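Local coordinates for protein aminotransferase, class I and II (Erwinia tasmaniensis, PDB 5Z0Q) that belongs to the class I and II aminotransferases and holds pyridoxal-5'-phosphate in a pocket of its fold, at residues A[13-18]-A[297-302]; A[302-307]-A[320-325]; A[76-81]-A[87-92]. One frame throughout, in Å; residues are numbered along the deposited sequence.

Contact 1. Residues A[13-18]-A[297-302]; sequences FDQRID and LDYLRA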
ATOM      1  N   PHE A  13      -6.904   2.094 -30.560  1.00 39.71           N
ATOM      2  CA  PHE A  13      -8.342   2.001 -30.829  1.00 40.12           C
ATOM      3  C   PHE A  13      -9.081   2.184 -29.501  1.00 44.76           C
ATOM      4  O   PHE A  13      -9.445   1.220 -28.824  1.00 45.25           O
ATOM      5  CB  PHE A  13      -8.693   0.673 -31.498  1.00 50.61           C
ATOM      6  CG  PHE A  13     -10.104   0.603 -32.013  1.00 51.02           C
ATOM      7  CD1 PHE A  13     -10.426   1.121 -33.257  1.00 56.16           C
ATOM      8  CD2 PHE A  13     -11.104   0.009 -31.260  1.00 53.46           C
ATOM      9  CE1 PHE A  13     -11.722   1.054 -33.739  1.00 60.45           C
ATOM     10  CE2 PHE A  13     -12.402  -0.062 -31.736  1.00 62.38           C
ATOM     11  CZ  PHE A  13     -12.710   0.462 -32.978  1.00 64.50           C
ATOM     12  N   ASP A  14      -9.306   3.443 -29.130  1.00 40.32           N
ATOM     13  CA  ASP A  14     -10.001   3.770 -27.891  1.00 30.58           C
ATOM     14  C   ASP A  14     -11.505   3.538 -27.971  1.00 34.02           C
ATOM     15  O   ASP A  14     -12.198   3.734 -26.967  1.00 37.77           O
ATOM     16  CB  ASP A  14      -9.714   5.224 -27.502  1.00 28.55           C
ATOM     17  CG  ASP A  14      -8.325   5.410 -26.915  1.00 30.77           C
ATOM     18  OD1 ASP A  14      -8.089   4.937 -25.783  1.00 29.00           O
ATOM     19  OD2 ASP A  14      -7.462   6.016 -27.587  1.00 21.97           O
ATOM     20  N   GLN A  15     -12.025   3.129 -29.127  1.00 40.29           N
ATOM     21  CA  GLN A  15     -13.439   2.810 -29.275  1.00 41.18           C
ATOM     22  C   GLN A  15     -13.772   1.386 -28.848  1.00 43.74           C
ATOM     23  O   GLN A  15     -14.911   0.949 -29.035  1.00 46.84           O
ATOM     24  CB  GLN A  15     -13.882   3.030 -30.725  1.00 34.45           C
ATOM     25  CG  GLN A  15     -13.920   4.489 -31.146  1.00 39.75           C
ATOM     26  CD  GLN A  15     -14.402   4.673 -32.571  1.00 52.59           C
ATOM     27  OE1 GLN A  15     -14.465   3.719 -33.346  1.00 60.29           O
ATOM     28  NE2 GLN A  15     -14.747   5.907 -32.923  1.00 51.40           N
ATOM     29  N   ARG A  16     -12.810   0.659 -28.284  1.00 52.48           N
ATOM     30  CA  ARG A  16     -13.060  -0.706 -27.849  1.00 46.57           C
ATOM     31  C   ARG A  16     -13.932  -0.720 -26.600  1.00 49.59           C
ATOM     32  O   ARG A  16     -13.774   0.114 -25.703  1.00 55.02           O
ATOM     33  CB  ARG A  16     -11.737  -1.427 -27.579  1.00 49.02           C
ATOM     34  CG  ARG A  16     -11.866  -2.907 -27.225  1.00 59.16           C
ATOM     35  CD  ARG A  16     -12.353  -3.730 -28.412  1.00 71.18           C
ATOM     36  NE  ARG A  16     -13.804  -3.666 -28.573  1.00 78.59           N
ATOM     37  CZ  ARG A  16     -14.438  -3.868 -29.724  1.00 75.17           C
ATOM     38  NH1 ARG A  16     -15.761  -3.785 -29.775  1.00 61.39           N
ATOM     39  NH2 ARG A  16     -13.750  -4.143 -30.823  1.00 78.82           N
ATOM     40  N   ILE A  17     -14.862  -1.671 -26.547  1.00 50.15           N
ATOM     41  CA  ILE A  17     -15.765  -1.840 -25.413  1.00 52.31           C
ATOM     42  C   ILE A  17     -15.405  -3.140 -24.708  1.00 50.70           C
ATOM     43  O   ILE A  17     -15.419  -4.214 -25.323  1.00 50.62           O
ATOM     44  CB  ILE A  17     -17.238  -1.841 -25.850  1.00 45.57           C
ATOM     45  CG1 ILE A  17     -17.655  -0.449 -26.332  1.00 48.18           C
ATOM     46  CG2 ILE A  17     -18.134  -2.304 -24.708  1.00 48.42           C
ATOM     47  CD1 ILE A  17     -19.146  -0.302 -26.566  1.00 45.44           C
ATOM     48  N   ASP A  18     -15.082  -3.043 -23.422  1.00 48.70           N
ATOM     49  CA  ASP A  18     -14.771  -4.198 -22.595  1.00 42.65           C
ATOM     50  C   ASP A  18     -15.965  -4.556 -21.717  1.00 45.90           C
ATOM     51  O   ASP A  18     -16.871  -3.749 -21.498  1.00 48.94           O
ATOM     52  CB  ASP A  18     -13.543  -3.929 -21.721  1.00 37.01           C
ATOM     53  CG  ASP A  18     -12.349  -3.447 -22.521  1.00 44.98           C
ATOM     54  OD1 ASP A  18     -12.531  -3.045 -23.689  1.00 44.59           O
ATOM     55  OD2 ASP A  18     -11.223  -3.474 -21.982  1.00 53.88           O
ATOM     56  N   LEU A 297      -5.733  11.819 -25.518  1.00 29.55           N
ATOM     57  CA  LEU A 297      -6.130  13.217 -25.387  1.00 27.56           C
ATOM     58  C   LEU A 297      -7.037  13.644 -26.535  1.00 31.29           C
ATOM     59  O   LEU A 297      -8.046  14.323 -26.315  1.00 33.16           O
ATOM     60  CB  LEU A 297      -4.894  14.113 -25.320  1.00 26.52           C
ATOM     61  CG  LEU A 297      -3.933  13.870 -24.154  1.00 27.87           C
ATOM     62  CD1 LEU A 297      -2.793  14.877 -24.177  1.00 31.30           C
ATOM     63  CD2 LEU A 297      -4.672  13.916 -22.826  1.00 29.93           C
ATOM     64  N   ASP A 298      -6.693  13.257 -27.766  1.00 28.82           N
ATOM     65  CA  ASP A 298      -7.548  13.578 -28.904  1.00 28.05           C
ATOM     66  C   ASP A 298      -8.911  12.913 -28.768  1.00 25.24           C
ATOM     67  O   ASP A 298      -9.942  13.521 -29.080  1.00 30.93           O
ATOM     68  CB  ASP A 298      -6.871  13.155 -30.207  1.00 32.37           C
ATOM     69  CG  ASP A 298      -5.535  13.841 -30.425  1.00 41.78           C
ATOM     70  OD1 ASP A 298      -5.338  14.950 -29.884  1.00 47.03           O
ATOM     71  OD2 ASP A 298      -4.682  13.272 -31.139  1.00 33.38           O
ATOM     72  N   TYR A 299      -8.934  11.667 -28.295  1.00 22.43           N
ATOM     73  CA  TYR A 299     -10.202  10.968 -28.108  1.00 24.19           C
ATOM     74  C   TYR A 299     -11.016  11.596 -26.984  1.00 29.35           C
ATOM     75  O   TYR A 299     -12.241  11.727 -27.096  1.00 27.47           O
ATOM     76  CB  TYR A 299      -9.940   9.490 -27.824  1.00 28.40           C
ATOM     77  CG  TYR A 299     -11.152   8.598 -27.986  1.00 32.10           C
ATOM     78  CD1 TYR A 299     -11.475   8.056 -29.222  1.00 28.81           C
ATOM     79  CD2 TYR A 299     -11.964   8.292 -26.903  1.00 28.96           C
ATOM     80  CE1 TYR A 299     -12.576   7.237 -29.378  1.00 27.91           C
ATOM     81  CE2 TYR A 299     -13.069   7.473 -27.049  1.00 30.99           C
ATOM     82  CZ  TYR A 299     -13.369   6.948 -28.289  1.00 33.76           C
ATOM     83  OH  TYR A 299     -14.466   6.133 -28.444  1.00 34.16           O
ATOM     84  N   LEU A 300     -10.354  11.998 -25.896  1.00 33.66           N
ATOM     85  CA  LEU A 300     -11.069  12.599 -24.776  1.00 23.17           C
ATOM     86  C   LEU A 300     -11.551  14.006 -25.102  1.00 25.15           C
ATOM     87  O   LEU A 300     -12.606  14.424 -24.614  1.00 31.78           O
ATOM     88  CB  LEU A 300     -10.186  12.615 -23.529  1.00 24.14           C
ATOM     89  CG  LEU A 300      -9.981  11.265 -22.837  1.00 26.36           C
ATOM     90  CD1 LEU A 300      -9.105  11.415 -21.604  1.00 19.21           C
ATOM     91  CD2 LEU A 300     -11.319  10.639 -22.476  1.00 16.68           C
ATOM     92  N   ARG A 301     -10.801  14.754 -25.917  1.00 27.67           N
ATOM     93  CA  ARG A 301     -11.264  16.080 -26.313  1.00 32.40           C
ATOM     94  C   ARG A 301     -12.508  15.987 -27.187  1.00 32.80           C
ATOM     95  O   ARG A 301     -13.438  16.789 -27.039  1.00 35.48           O
ATOM     96  CB  ARG A 301     -10.154  16.844 -27.038  1.00 27.57           C
ATOM     97  CG  ARG A 301     -10.631  18.155 -27.653  1.00 28.50           C
ATOM     98  CD  ARG A 301      -9.488  18.999 -28.197  1.00 46.24           C
ATOM     99  NE  ARG A 301      -8.536  18.216 -28.980  1.00 47.63           N
ATOM    100  CZ  ARG A 301      -7.267  18.026 -28.632  1.00 56.40           C
ATOM    101  NH1 ARG A 301      -6.793  18.572 -27.519  1.00 45.33           N
ATOM    102  NH2 ARG A 301      -6.467  17.298 -29.401  1.00 48.78           N
ATOM    103  N   ALA A 302     -12.547  15.010 -28.096  1.00 27.94           N
ATOM    104  CA  ALA A 302     -13.743  14.807 -28.905  1.00 32.12           C
ATOM    105  C   ALA A 302     -14.927  14.396 -28.040  1.00 27.18           C
ATOM    106  O   ALA A 302     -16.055  14.852 -28.258  1.00 27.07           O
ATOM    107  CB  ALA A 302     -13.475  13.763 -29.988  1.00 32.42           C
TER
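D14 and Q15, at the middle of a type I beta turn running from F13 to R16, bring the N-terminal loop against a single aromatic ring, that of Y299 on helix 290-313. The protein has the fold of the PLP-dependent aminotransferases, and this contact lies near its surface, where the start of the chain packs against the long helix 290-313. Going along 297-302, D298 has no partner on the turn; its OD1 instead takes a salt bridge from R301 NH2 at 2.6 Å, one helical turn further on. Y299 does all the touching. Its CG stands anti to the backbone N (chi1 -164°), which throws the ring off the helix and out to the turn. There D14 CB sits over the centre of one ring face, 3.7 Å from the Y299 centroid and only 10° off the ring normal, a CH-pi contact made by the methylene and not by the carboxylate. Q15 comes from another side: its CG lies at the ring edge, close to the plane, 3.5 Å from Y299 CE1. The Q15 chain runs on extended past CG and crosses the tyrosine at about a right angle, with amide and ring planes 71° apart. The phenol oxygen has a polar partner too, since Y299 OH is hydrogen-bonded to the backbone N of R371, whose side chain also makes a cation-pi contact with the ring. Close to the tyrosine hydroxyl the backbone of the turn comes in as well: D14 O lies 3.7 Å from Y299 CZ and 3.6 Å from Y299 OH, near enough to pack but not hydrogen-bonded.

Contact 2. Residues A[302-307]-A[320-325]; sequences ANRDML and VTPEAS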
ATOM      1  N   ALA A 302     -12.547  15.010 -28.096  1.00 27.94           N
ATOM      2  CA  ALA A 302     -13.743  14.807 -28.905  1.00 32.12           C
ATOM      3  C   ALA A 302     -14.927  14.396 -28.040  1.00 27.18           C
ATOM      4  O   ALA A 302     -16.055  14.852 -28.258  1.00 27.07           O
ATOM      5  CB  ALA A 302     -13.475  13.763 -29.988  1.00 32.42           C
ATOM      6  N   ASN A 303     -14.688  13.534 -27.045  1.00 26.89           N
ATOM      7  CA  ASN A 303     -15.745  13.177 -26.105  1.00 25.82           C
ATOM      8  C   ASN A 303     -16.148  14.373 -25.253  1.00 28.41           C
ATOM      9  O   ASN A 303     -17.334  14.557 -24.950  1.00 29.33           O
ATOM     10  CB  ASN A 303     -15.293  12.017 -25.217  1.00 27.81           C
ATOM     11  CG  ASN A 303     -15.359  10.677 -25.923  1.00 27.16           C
ATOM     12  OD1 ASN A 303     -15.457  10.610 -27.148  1.00 35.05           O
ATOM     13  ND2 ASN A 303     -15.306   9.599 -25.150  1.00 26.16           N
ATOM     14  N   ARG A 304     -15.176  15.198 -24.858  1.00 29.43           N
ATOM     15  CA  ARG A 304     -15.475  16.362 -24.031  1.00 31.77           C
ATOM     16  C   ARG A 304     -16.321  17.376 -24.790  1.00 35.13           C
ATOM     17  O   ARG A 304     -17.300  17.909 -24.253  1.00 35.05           O
ATOM     18  CB  ARG A 304     -14.177  17.006 -23.547  1.00 30.96           C
ATOM     19  CG  ARG A 304     -14.385  18.239 -22.690  1.00 27.44           C
ATOM     20  CD  ARG A 304     -13.144  19.111 -22.682  1.00 31.28           C
ATOM     21  NE  ARG A 304     -12.890  19.711 -23.989  1.00 32.77           N
ATOM     22  CZ  ARG A 304     -11.906  20.570 -24.240  1.00 24.40           C
ATOM     23  NH1 ARG A 304     -11.077  20.936 -23.273  1.00 20.91           N
ATOM     24  NH2 ARG A 304     -11.753  21.065 -25.460  1.00 27.98           N
ATOM     25  N   ASP A 305     -15.953  17.660 -26.043  1.00 33.42           N
ATOM     26  CA  ASP A 305     -16.689  18.649 -26.826  1.00 34.74           C
ATOM     27  C   ASP A 305     -18.125  18.209 -27.080  1.00 34.05           C
ATOM     28  O   ASP A 305     -19.028  19.050 -27.147  1.00 33.34           O
ATOM     29  CB  ASP A 305     -15.970  18.911 -28.149  1.00 31.10           C
ATOM     30  CG  ASP A 305     -14.616  19.567 -27.957  1.00 30.83           C
ATOM     31  OD1 ASP A 305     -14.241  19.832 -26.795  1.00 29.02           O
ATOM     32  OD2 ASP A 305     -13.928  19.818 -28.967  1.00 40.86           O
ATOM     33  N   MET A 306     -18.356  16.903 -27.220  1.00 32.55           N
ATOM     34  CA  MET A 306     -19.716  16.416 -27.423  1.00 34.11           C
ATOM     35  C   MET A 306     -20.552  16.574 -26.159  1.00 37.61           C
ATOM     36  O   MET A 306     -21.701  17.026 -26.220  1.00 37.44           O
ATOM     37  CB  MET A 306     -19.686  14.955 -27.868  1.00 33.13           C
ATOM     38  CG  MET A 306     -21.022  14.426 -28.357  1.00 47.85           C
ATOM     39  SD  MET A 306     -20.947  12.662 -28.707  1.00 75.56           S
ATOM     40  CE  MET A 306     -19.398  12.583 -29.599  1.00 39.35           C
ATOM     41  N   LEU A 307     -19.989  16.207 -25.004  1.00 37.54           N
ATOM     42  CA  LEU A 307     -20.709  16.364 -23.745  1.00 33.68           C
ATOM     43  C   LEU A 307     -20.973  17.832 -23.438  1.00 32.48           C
ATOM     44  O   LEU A 307     -22.055  18.187 -22.956  1.00 28.16           O
ATOM     45  CB  LEU A 307     -19.919  15.713 -22.610  1.00 31.78           C
ATOM     46  CG  LEU A 307     -20.425  15.940 -21.182  1.00 28.45           C
ATOM     47  CD1 LEU A 307     -21.744  15.226 -20.948  1.00 28.27           C
ATOM     48  CD2 LEU A 307     -19.385  15.491 -20.169  1.00 24.04           C
ATOM     49  N   VAL A 320     -19.144  23.846 -17.358  1.00 25.83           N
ATOM     50  CA  VAL A 320     -17.919  24.452 -17.863  1.00 24.37           C
ATOM     51  C   VAL A 320     -17.121  23.392 -18.607  1.00 26.89           C
ATOM     52  O   VAL A 320     -16.930  22.277 -18.108  1.00 23.67           O
ATOM     53  CB  VAL A 320     -17.102  25.059 -16.711  1.00 27.11           C
ATOM     54  CG1 VAL A 320     -15.683  25.361 -17.161  1.00 36.37           C
ATOM     55  CG2 VAL A 320     -17.778  26.314 -16.194  1.00 30.34           C
ATOM     56  N   THR A 321     -16.667  23.728 -19.808  1.00 28.25           N
ATOM     57  CA  THR A 321     -15.811  22.827 -20.564  1.00 30.54           C
ATOM     58  C   THR A 321     -14.515  22.597 -19.795  1.00 29.94           C
ATOM     59  O   THR A 321     -13.751  23.552 -19.585  1.00 27.97           O
ATOM     60  CB  THR A 321     -15.513  23.396 -21.948  1.00 31.56           C
ATOM     61  OG1 THR A 321     -16.735  23.525 -22.686  1.00 39.74           O
ATOM     62  CG2 THR A 321     -14.565  22.478 -22.704  1.00 24.85           C
ATOM     63  N   PRO A 322     -14.232  21.372 -19.354  1.00 28.69           N
ATOM     64  CA  PRO A 322     -13.035  21.145 -18.532  1.00 26.27           C
ATOM     65  C   PRO A 322     -11.767  21.302 -19.356  1.00 23.09           C
ATOM     66  O   PRO A 322     -11.616  20.691 -20.416  1.00 28.03           O
ATOM     67  CB  PRO A 322     -13.213  19.705 -18.037  1.00 32.81           C
ATOM     68  CG  PRO A 322     -14.067  19.057 -19.081  1.00 24.83           C
ATOM     69  CD  PRO A 322     -14.996  20.132 -19.581  1.00 26.47           C
ATOM     70  N   GLU A 323     -10.852  22.134 -18.861  1.00 26.02           N
ATOM     71  CA  GLU A 323      -9.551  22.267 -19.499  1.00 23.61           C
ATOM     72  C   GLU A 323      -8.688  21.024 -19.325  1.00 28.11           C
ATOM     73  O   GLU A 323      -7.670  20.897 -20.015  1.00 30.85           O
ATOM     74  CB  GLU A 323      -8.824  23.496 -18.948  1.00 28.03           C
ATOM     75  CG  GLU A 323      -9.522  24.813 -19.259  1.00 30.28           C
ATOM     76  CD  GLU A 323      -8.798  26.016 -18.680  1.00 40.06           C
ATOM     77  OE1 GLU A 323      -8.190  25.889 -17.596  1.00 33.00           O
ATOM     78  OE2 GLU A 323      -8.835  27.091 -19.315  1.00 43.69           O
ATOM     79  N   ALA A 324      -9.072  20.109 -18.437  1.00 27.22           N
ATOM     80  CA  ALA A 324      -8.320  18.882 -18.201  1.00 29.13           C
ATOM     81  C   ALA A 324      -9.289  17.715 -18.091  1.00 32.03           C
ATOM     82  O   ALA A 324     -10.170  17.715 -17.225  1.00 32.23           O
ATOM     83  CB  ALA A 324      -7.464  18.990 -16.936  1.00 30.69           C
ATOM     84  N   SER A 325      -9.118  16.731 -18.970  1.00 34.28           N
ATOM     85  CA  SER A 325      -9.913  15.512 -18.952  1.00 22.57           C
ATOM     86  C   SER A 325      -9.749  14.786 -17.615  1.00 36.06           C
ATOM     87  O   SER A 325      -8.761  14.972 -16.899  1.00 30.49           O
ATOM     88  CB  SER A 325      -9.494  14.619 -20.122  1.00 42.29           C
ATOM     89  OG  SER A 325     -10.312  14.859 -21.253  1.00 56.19           O
TER
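The flat group here is the R304 guanidinium. T321 CG2 lies over one of its faces, displaced toward the rim, 3.5 Å from R304 NE, while D305 OD1 and P322 O take up positions at the edge. A buried arginine thus ties helix 290-313, the long helix that in this aminotransferase fold runs into the small domain, to the loop between strands 318-319 and 329-331. The two edge partners are held differently. D305 OD1 lies in the guanidinium plane and is gripped side-on by two nitrogens, R304 NE and R304 NH2, each at 3.1 Å; NE meets it nearly along its C-O axis and NH2 uses its syn lone pair. This neighbouring salt bridge fixes the rotation of the group. R304 NH1 then points across the contact and donates to P322 O at 2.9 Å, with an N-H...O angle of 154°. Here the oxygen lies somewhat out of the guanidinium plane, and the donor is tilted from the carbonyl plane. The arginine chain gets there by leaving the helix with CG anti to the backbone N and then bending at chi3 (68°), which swings NE round to the aspartate. Its CG and CD lie alongside the P322 ring, the two running opposite ways. The charge has a further, long and weak ion pair with E213, and the chain also touches F367. E323, beside the proline, faces away, its carboxylate held by V181 N, R150 and R183. Before the guanidinium, at the methylenes, P322 CD lies 3.7 Å from R304 CG.

Contact 3. Residues A[76-81]-A[87-92]; sequences VAIERM and WKIQPE
I78 and M81, one turn apart on helix 71-83, meet W87, I89 and P91 where the chain comes back past the helix in an extended stretch. I78 leaves the helix at a slant to its partners, but its straight outer branch carries CD1 along the returning chain. On the way I78 CG1 packs 3.9 Å from I89 CB, and at the end I78 CD1 reaches the proline ring, 3.8 Å from P91 CG. The same methyl lies 3.5 Å from I89 O, so backbone as well as side chain forms the surface it rests on. M81 behaves in the contrary way. Its CB sets out straight at the loop and does most of the touching, with M81 CB 3.8 Å from I89 CG1 and 4.3 Å from W87 CE3; the chain then folds back at chi2 (-44°), leading its end away from the loop, and the side chain also touches M236. I89 crosses both helix side chains obliquely, and with its own outer branch turned (chi2 -66°) it lays CD1 over the centre of the W87 indole face. The indole therefore lies behind the isoleucine, with V253 and T234 also packing on it. At the chain reversal W87 N makes a weak hydrogen bond to M81 O, 2.9 Å long. The side-chain part of the contact is apolar, a helix laid on the loop that follows it. This is a helix-to-strand connection of the PLP-dependent aminotransferase fold, delivering the chain into 94-97, an outermost strand, within this chain, of the large mixed sheet.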
ATOM      1  N   VAL A  76      12.910   8.331 -15.138  1.00 35.90           N
ATOM      2  CA  VAL A  76      11.951   8.792 -16.137  1.00 30.61           C
ATOM      3  C   VAL A  76      11.072   9.902 -15.573  1.00 32.86           C
ATOM      4  O   VAL A  76      10.592  10.762 -16.322  1.00 33.26           O
ATOM      5  CB  VAL A  76      11.115   7.610 -16.664  1.00 27.57           C
ATOM      6  CG1 VAL A  76      10.223   7.041 -15.571  1.00 27.02           C
ATOM      7  CG2 VAL A  76      10.288   8.040 -17.863  1.00 23.64           C
ATOM      8  N   ALA A  77      10.853   9.916 -14.256  1.00 35.19           N
ATOM      9  CA  ALA A  77      10.078  10.996 -13.655  1.00 32.71           C
ATOM     10  C   ALA A  77      10.838  12.314 -13.712  1.00 34.22           C
ATOM     11  O   ALA A  77      10.248  13.365 -13.988  1.00 35.75           O
ATOM     12  CB  ALA A  77       9.711  10.648 -12.212  1.00 26.84           C
ATOM     13  N   ILE A  78      12.148  12.278 -13.464  1.00 33.38           N
ATOM     14  CA  ILE A  78      12.952  13.495 -13.522  1.00 37.29           C
ATOM     15  C   ILE A  78      13.009  14.031 -14.948  1.00 36.09           C
ATOM     16  O   ILE A  78      12.843  15.234 -15.184  1.00 37.13           O
ATOM     17  CB  ILE A  78      14.361  13.232 -12.957  1.00 35.05           C
ATOM     18  CG1 ILE A  78      14.292  12.988 -11.448  1.00 29.87           C
ATOM     19  CG2 ILE A  78      15.292  14.391 -13.271  1.00 23.90           C
ATOM     20  CD1 ILE A  78      15.630  12.678 -10.819  1.00 35.97           C
ATOM     21  N   GLU A  79      13.238  13.146 -15.923  1.00 34.27           N
ATOM     22  CA  GLU A  79      13.264  13.573 -17.318  1.00 35.95           C
ATOM     23  C   GLU A  79      11.919  14.132 -17.758  1.00 33.63           C
ATOM     24  O   GLU A  79      11.869  15.054 -18.580  1.00 38.80           O
ATOM     25  CB  GLU A  79      13.671  12.407 -18.220  1.00 38.87           C
ATOM     26  CG  GLU A  79      15.140  12.024 -18.130  1.00 53.92           C
ATOM     27  CD  GLU A  79      15.491  10.852 -19.030  1.00 73.60           C
ATOM     28  OE1 GLU A  79      14.561  10.180 -19.525  1.00 75.13           O
ATOM     29  OE2 GLU A  79      16.697  10.605 -19.244  1.00 66.18           O
ATOM     30  N   ARG A  80      10.822  13.597 -17.221  1.00 36.16           N
ATOM     31  CA  ARG A  80       9.502  14.069 -17.624  1.00 36.59           C
ATOM     32  C   ARG A  80       9.206  15.450 -17.051  1.00 38.46           C
ATOM     33  O   ARG A  80       8.647  16.307 -17.745  1.00 36.09           O
ATOM     34  CB  ARG A  80       8.433  13.067 -17.191  1.00 29.87           C
ATOM     35  CG  ARG A  80       7.040  13.393 -17.700  1.00 37.21           C
ATOM     36  CD  ARG A  80       6.045  12.307 -17.328  1.00 36.98           C
ATOM     37  NE  ARG A  80       4.745  12.533 -17.952  1.00 36.87           N
ATOM     38  CZ  ARG A  80       4.435  12.151 -19.187  1.00 36.24           C
ATOM     39  NH1 ARG A  80       5.332  11.521 -19.936  1.00 37.20           N
ATOM     40  NH2 ARG A  80       3.229  12.401 -19.676  1.00 31.14           N
ATOM     41  N   MET A  81       9.578  15.689 -15.791  1.00 38.00           N
ATOM     42  CA  MET A  81       9.283  16.977 -15.171  1.00 36.87           C
ATOM     43  C   MET A  81      10.129  18.097 -15.762  1.00 36.92           C
ATOM     44  O   MET A  81       9.724  19.265 -15.718  1.00 37.56           O
ATOM     45  CB  MET A  81       9.493  16.897 -13.659  1.00 39.84           C
ATOM     46  CG  MET A  81       8.628  15.851 -12.987  1.00 47.78           C
ATOM     47  SD  MET A  81       6.934  15.894 -13.599  1.00 68.19           S
ATOM     48  CE  MET A  81       6.507  14.154 -13.546  1.00 43.38           C
ATOM     49  N   TRP A  87      11.006  21.756 -15.167  1.00 39.40           N
ATOM     50  CA  TRP A  87      11.230  21.652 -13.728  1.00 34.68           C
ATOM     51  C   TRP A  87      12.267  20.563 -13.492  1.00 39.08           C
ATOM     52  O   TRP A  87      11.956  19.375 -13.619  1.00 41.19           O
ATOM     53  CB  TRP A  87       9.926  21.337 -12.999  1.00 29.46           C
ATOM     54  CG  TRP A  87      10.028  21.398 -11.508  1.00 34.12           C
ATOM     55  CD1 TRP A  87      10.871  22.182 -10.774  1.00 28.87           C
ATOM     56  CD2 TRP A  87       9.265  20.637 -10.565  1.00 34.44           C
ATOM     57  NE1 TRP A  87      10.677  21.958  -9.434  1.00 29.08           N
ATOM     58  CE2 TRP A  87       9.695  21.014  -9.278  1.00 32.27           C
ATOM     59  CE3 TRP A  87       8.259  19.673 -10.685  1.00 36.12           C
ATOM     60  CZ2 TRP A  87       9.157  20.461  -8.118  1.00 32.73           C
ATOM     61  CZ3 TRP A  87       7.723  19.126  -9.532  1.00 38.63           C
ATOM     62  CH2 TRP A  87       8.172  19.522  -8.265  1.00 32.97           C
ATOM     63  N   LYS A  88      13.490  20.963 -13.151  1.00 37.49           N
ATOM     64  CA  LYS A  88      14.546  19.997 -12.876  1.00 46.75           C
ATOM     65  C   LYS A  88      14.408  19.474 -11.451  1.00 44.45           C
ATOM     66  O   LYS A  88      14.261  20.253 -10.502  1.00 40.67           O
ATOM     67  CB  LYS A  88      15.924  20.622 -13.099  1.00 44.04           C
ATOM     68  CG  LYS A  88      16.194  21.896 -12.313  1.00 59.04           C
ATOM     69  CD  LYS A  88      17.534  22.501 -12.708  1.00 59.33           C
ATOM     70  CE  LYS A  88      17.938  23.627 -11.769  1.00 52.46           C
ATOM     71  NZ  LYS A  88      18.172  23.130 -10.386  1.00 51.66           N
ATOM     72  N   ILE A  89      14.444  18.152 -11.304  1.00 42.12           N
ATOM     73  CA  ILE A  89      14.184  17.478 -10.038  1.00 33.31           C
ATOM     74  C   ILE A  89      15.473  16.838  -9.547  1.00 33.28           C
ATOM     75  O   ILE A  89      16.159  16.145 -10.309  1.00 33.58           O
ATOM     76  CB  ILE A  89      13.074  16.422 -10.184  1.00 37.88           C
ATOM     77  CG1 ILE A  89      11.747  17.086 -10.545  1.00 39.97           C
ATOM     78  CG2 ILE A  89      12.926  15.613  -8.904  1.00 30.95           C
ATOM     79  CD1 ILE A  89      11.215  17.972  -9.455  1.00 35.82           C
ATOM     80  N   GLN A  90      15.801  17.068  -8.276  1.00 38.74           N
ATOM     81  CA  GLN A  90      16.891  16.324  -7.661  1.00 35.20           C
ATOM     82  C   GLN A  90      16.398  14.946  -7.227  1.00 35.72           C
ATOM     83  O   GLN A  90      15.280  14.820  -6.718  1.00 38.08           O
ATOM     84  CB  GLN A  90      17.453  17.081  -6.461  1.00 36.49           C
ATOM     85  CG  GLN A  90      18.840  17.651  -6.697  1.00 47.29           C
ATOM     86  CD  GLN A  90      18.946  18.387  -8.019  1.00 35.78           C
ATOM     87  OE1 GLN A  90      18.337  19.440  -8.208  1.00 40.39           O
ATOM     88  NE2 GLN A  90      19.715  17.828  -8.946  1.00 31.35           N
ATOM     89  N   PRO A  91      17.204  13.900  -7.423  1.00 33.91           N
ATOM     90  CA  PRO A  91      16.715  12.539  -7.135  1.00 34.99           C
ATOM     91  C   PRO A  91      16.300  12.323  -5.689  1.00 32.16           C
ATOM     92  O   PRO A  91      15.319  11.613  -5.437  1.00 39.95           O
ATOM     93  CB  PRO A  91      17.909  11.655  -7.524  1.00 28.48           C
ATOM     94  CG  PRO A  91      18.669  12.468  -8.519  1.00 25.83           C
ATOM     95  CD  PRO A  91      18.533  13.889  -8.056  1.00 34.01           C
ATOM     96  N   GLU A  92      17.009  12.918  -4.727  1.00 28.51           N
ATOM     97  CA  GLU A  92      16.669  12.694  -3.326  1.00 29.52           C
ATOM     98  C   GLU A  92      15.384  13.398  -2.906  1.00 34.07           C
ATOM     99  O   GLU A  92      14.925  13.184  -1.779  1.00 36.03           O
ATOM    100  CB  GLU A  92      17.822  13.132  -2.416  1.00 28.41           C
ATOM    101  CG  GLU A  92      18.096  14.628  -2.394  1.00 26.41           C
ATOM    102  CD  GLU A  92      19.041  15.071  -3.495  1.00 40.54           C
ATOM    103  OE1 GLU A  92      19.303  14.271  -4.419  1.00 40.86           O
ATOM    104  OE2 GLU A  92      19.526  16.220  -3.433  1.00 40.10           O
TER

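Overall arrangement
Contacts 1 and 2 are neighbours along one helix, 290-313: they share A302, their centres are 13 Å apart, and they touch where L300 CB lies 3.2 Å from S325 OG. Together they fasten that helix to the N-terminal loop at the surface and to a buried loop between strands of the five-stranded sheet. Contact 3 is separate, its centre 30 Å from each of the others, and lies beside the eight-stranded sheet, leading into its strand 94-97. Toward the cofactor, the side chain of P322 in contact 2 is about 12 Å from a bound PLP, while contact 3 precedes strand 94-97, after which G99, V100 and V101 line the PLP pocket.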